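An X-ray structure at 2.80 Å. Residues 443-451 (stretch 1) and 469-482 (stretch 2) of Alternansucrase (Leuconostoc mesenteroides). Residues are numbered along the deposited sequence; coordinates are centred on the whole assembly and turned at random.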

# COMPACT_ATOMS: atom_id res chain seq x y z
N TRP A 443 27.77 -29.40 -4.60
CA TRP A 443 27.73 -28.54 -5.79
C TRP A 443 27.35 -27.11 -5.43
O TRP A 443 26.69 -26.89 -4.43
CB TRP A 443 26.75 -29.11 -6.82
CG TRP A 443 26.51 -28.24 -7.99
CD1 TRP A 443 27.12 -28.29 -9.20
CD2 TRP A 443 25.58 -27.16 -8.06
NE1 TRP A 443 26.64 -27.31 -10.03
CE2 TRP A 443 25.69 -26.59 -9.35
CE3 TRP A 443 24.68 -26.60 -7.15
CZ2 TRP A 443 24.93 -25.49 -9.75
CZ3 TRP A 443 23.92 -25.50 -7.55
CH2 TRP A 443 24.05 -24.96 -8.84
N TRP A 444 27.81 -26.16 -6.23
CA TRP A 444 27.50 -24.76 -6.05
C TRP A 444 27.30 -24.10 -7.44
O TRP A 444 27.88 -24.56 -8.42
CB TRP A 444 28.65 -24.09 -5.27
CG TRP A 444 28.91 -24.81 -3.99
CD1 TRP A 444 28.35 -24.53 -2.78
CD2 TRP A 444 29.72 -25.98 -3.79
NE1 TRP A 444 28.78 -25.44 -1.84
CE2 TRP A 444 29.62 -26.35 -2.44
CE3 TRP A 444 30.51 -26.76 -4.62
CZ2 TRP A 444 30.29 -27.45 -1.91
CZ3 TRP A 444 31.18 -27.85 -4.08
CH2 TRP A 444 31.06 -28.19 -2.75
N PRO A 445 26.50 -23.03 -7.51
CA PRO A 445 26.31 -22.32 -8.76
C PRO A 445 27.53 -21.56 -9.25
O PRO A 445 27.71 -21.40 -10.45
CB PRO A 445 25.17 -21.37 -8.45
CG PRO A 445 25.23 -21.16 -6.99
CD PRO A 445 25.72 -22.45 -6.42
N ASP A 446 28.36 -21.10 -8.32
CA ASP A 446 29.51 -20.23 -8.62
C ASP A 446 30.49 -20.25 -7.42
O ASP A 446 30.16 -20.73 -6.34
CB ASP A 446 29.04 -18.80 -8.94
CG ASP A 446 27.87 -18.34 -8.03
OD1 ASP A 446 28.09 -18.17 -6.81
OD2 ASP A 446 26.72 -18.21 -8.53
N LYS A 447 31.67 -19.69 -7.60
CA LYS A 447 32.67 -19.67 -6.55
C LYS A 447 32.31 -18.79 -5.36
O LYS A 447 32.60 -19.15 -4.23
CB LYS A 447 34.03 -19.25 -7.12
CG LYS A 447 34.69 -20.37 -7.89
CD LYS A 447 35.95 -19.91 -8.57
CE LYS A 447 37.10 -19.88 -7.61
NZ LYS A 447 38.21 -19.06 -8.18
N GLN A 448 31.66 -17.67 -5.60
CA GLN A 448 31.21 -16.79 -4.52
C GLN A 448 30.28 -17.54 -3.57
O GLN A 448 30.49 -17.52 -2.37
CB GLN A 448 30.45 -15.58 -5.10
CG GLN A 448 30.04 -14.52 -4.10
CD GLN A 448 31.21 -13.87 -3.40
OE1 GLN A 448 31.76 -12.85 -3.86
NE2 GLN A 448 31.65 -14.47 -2.30
N THR A 449 29.27 -18.22 -4.12
CA THR A 449 28.37 -19.00 -3.32
C THR A 449 29.12 -20.12 -2.62
O THR A 449 28.88 -20.38 -1.45
CB THR A 449 27.27 -19.62 -4.17
OG1 THR A 449 26.62 -18.61 -4.93
CG2 THR A 449 26.21 -20.29 -3.27
N GLN A 450 30.02 -20.78 -3.32
CA GLN A 450 30.81 -21.85 -2.69
C GLN A 450 31.57 -21.32 -1.49
O GLN A 450 31.57 -21.94 -0.44
CB GLN A 450 31.79 -22.49 -3.69
CG GLN A 450 32.60 -23.64 -3.11
CD GLN A 450 33.18 -24.54 -4.16
OE1 GLN A 450 33.06 -24.26 -5.36
NE2 GLN A 450 33.87 -25.59 -3.73
N ALA A 451 32.23 -20.18 -1.66
CA ALA A 451 33.03 -19.59 -0.59
C ALA A 451 32.15 -19.17 0.58
O ALA A 451 32.56 -19.28 1.74
CB ALA A 451 33.84 -18.41 -1.10
N THR A 469 37.04 -16.14 -0.29
CA THR A 469 36.48 -15.21 -1.25
C THR A 469 36.34 -15.98 -2.55
O THR A 469 36.84 -17.10 -2.71
CB THR A 469 37.40 -13.99 -1.42
OG1 THR A 469 37.74 -13.55 -0.12
CG2 THR A 469 36.72 -12.82 -2.11
N ALA A 470 35.56 -15.42 -3.45
CA ALA A 470 35.44 -15.94 -4.79
C ALA A 470 36.81 -16.06 -5.46
O ALA A 470 37.00 -16.88 -6.34
CB ALA A 470 34.50 -15.04 -5.59
N ALA A 471 37.77 -15.25 -5.03
CA ALA A 471 39.13 -15.29 -5.58
C ALA A 471 39.94 -16.52 -5.18
O ALA A 471 40.94 -16.83 -5.83
CB ALA A 471 39.88 -14.02 -5.19
N THR A 472 39.55 -17.19 -4.10
CA THR A 472 40.20 -18.40 -3.64
C THR A 472 40.14 -19.42 -4.75
O THR A 472 39.15 -19.46 -5.50
CB THR A 472 39.49 -18.96 -2.39
OG1 THR A 472 39.47 -17.97 -1.37
CG2 THR A 472 40.18 -20.23 -1.87
N SER A 473 41.18 -20.25 -4.87
CA SER A 473 41.29 -21.17 -5.99
C SER A 473 40.21 -22.21 -5.87
O SER A 473 39.76 -22.53 -4.78
CB SER A 473 42.66 -21.84 -6.04
OG SER A 473 42.73 -23.00 -5.23
N GLN A 474 39.80 -22.75 -7.00
CA GLN A 474 38.75 -23.73 -7.02
C GLN A 474 39.18 -24.99 -6.28
O GLN A 474 38.36 -25.61 -5.60
CB GLN A 474 38.39 -24.06 -8.47
CG GLN A 474 37.13 -24.88 -8.61
CD GLN A 474 35.91 -24.14 -8.15
OE1 GLN A 474 35.55 -23.14 -8.74
NE2 GLN A 474 35.26 -24.63 -7.08
N LYS A 475 40.44 -25.39 -6.44
CA LYS A 475 40.95 -26.59 -5.79
C LYS A 475 40.84 -26.46 -4.27
O LYS A 475 40.35 -27.36 -3.60
CB LYS A 475 42.41 -26.79 -6.19
CG LYS A 475 43.16 -27.91 -5.47
CD LYS A 475 43.07 -29.24 -6.20
CE LYS A 475 43.96 -30.30 -5.56
NZ LYS A 475 43.44 -30.68 -4.22
N THR A 476 41.26 -25.31 -3.73
CA THR A 476 41.20 -25.04 -2.31
C THR A 476 39.76 -25.09 -1.80
O THR A 476 39.51 -25.65 -0.74
CB THR A 476 41.80 -23.66 -1.97
OG1 THR A 476 43.17 -23.63 -2.38
CG2 THR A 476 41.70 -23.38 -0.46
N LEU A 477 38.82 -24.51 -2.55
CA LEU A 477 37.42 -24.48 -2.12
C LEU A 477 36.82 -25.87 -2.08
O LEU A 477 36.13 -26.22 -1.13
CB LEU A 477 36.60 -23.59 -3.04
CG LEU A 477 36.94 -22.10 -3.07
CD1 LEU A 477 36.24 -21.46 -4.25
CD2 LEU A 477 36.53 -21.40 -1.79
N ASN A 478 37.11 -26.68 -3.09
CA ASN A 478 36.63 -28.06 -3.14
C ASN A 478 37.23 -28.93 -2.03
O ASN A 478 36.53 -29.76 -1.45
CB ASN A 478 36.91 -28.67 -4.52
CG ASN A 478 36.03 -28.08 -5.61
OD1 ASN A 478 34.97 -27.58 -5.33
ND2 ASN A 478 36.48 -28.14 -6.85
N ASP A 479 38.51 -28.74 -1.72
CA ASP A 479 39.15 -29.44 -0.59
C ASP A 479 38.46 -29.04 0.72
O ASP A 479 38.22 -29.88 1.59
CB ASP A 479 40.65 -29.09 -0.49
CG ASP A 479 41.49 -29.78 -1.54
OD1 ASP A 479 40.98 -30.68 -2.24
OD2 ASP A 479 42.69 -29.43 -1.67
N ALA A 480 38.15 -27.75 0.86
CA ALA A 480 37.47 -27.23 2.04
C ALA A 480 36.03 -27.72 2.14
O ALA A 480 35.53 -27.90 3.24
CB ALA A 480 37.51 -25.71 2.05
N ALA A 481 35.39 -27.95 1.01
CA ALA A 481 34.05 -28.52 1.00
C ALA A 481 34.04 -29.93 1.56
O ALA A 481 33.11 -30.30 2.26
CB ALA A 481 33.49 -28.51 -0.42
N PHE A 482 35.08 -30.70 1.28
CA PHE A 482 35.16 -32.08 1.72
C PHE A 482 35.44 -32.22 3.22
O PHE A 482 34.85 -33.07 3.86
CB PHE A 482 36.17 -32.88 0.91
CG PHE A 482 36.13 -34.35 1.19
CD1 PHE A 482 35.05 -35.13 0.76
CD2 PHE A 482 37.16 -34.97 1.90
CE1 PHE A 482 35.01 -36.50 1.03
CE2 PHE A 482 37.13 -36.33 2.17
CZ PHE A 482 36.05 -37.09 1.73

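Each stretch passes from loop into helix, the first at Lys447 and the second at Gln474, and both helices run on beyond the residues considered here. Their axes approach to 10.5 Å and their N-to-C directions differ by 36°, so the helices run roughly the same way. Before the second helix, a type I turn from Thr469 to Thr472 brings the backbone close to the first: the CA atoms of Gln448 and Ala470 lie 4.3 Å apart. At such a distance small side chains fit well, and Ala470 CB packs 3.9 Å from Gln448 N.

The turn also presents carbonyl oxygens to Lys447. Its long side chain carries Lys447 NZ to Ala470 O, a hydrogen bond of 3.1 Å, and to Thr472 O, a weak one of 2.9 Å. An ammonium group suits this place because it can donate to several acceptors at once, while the aliphatic part of the chain packs against Leu477, with Lys447 CE 3.8 Å from Leu477 CD1.

Gln450 uses both ends of its amide. Gln450 OE1 accepts from Gln474 NE2 at 2.8 Å, and Gln450 NE2 donates to Asn478 OD1, also at 2.8 Å and nearly straight at 167°. Gln474 NE2 reaches Asn478 OD1 as well, through a weak 3.4 Å bond within the second helix. The three amides thus close a small ring of hydrogen bonds. Gln450 joins the ring with both its donor and its acceptor, whereas Gln474 NE2 donates twice and Asn478 OD1 accepts twice.

Apolar contacts border this polar cluster. Trp444 CH2 lies 3.4 Å from Ala481 CB, the small methyl letting the broad indole come close to the helix. Ala451 CB meets Leu477 CD2 at 4.1 Å. Within the first stretch, Asp446 caps its helix: Asp446 OD1 accepts from Thr449 N at 2.9 Å, satisfying an amide left free at the helix start.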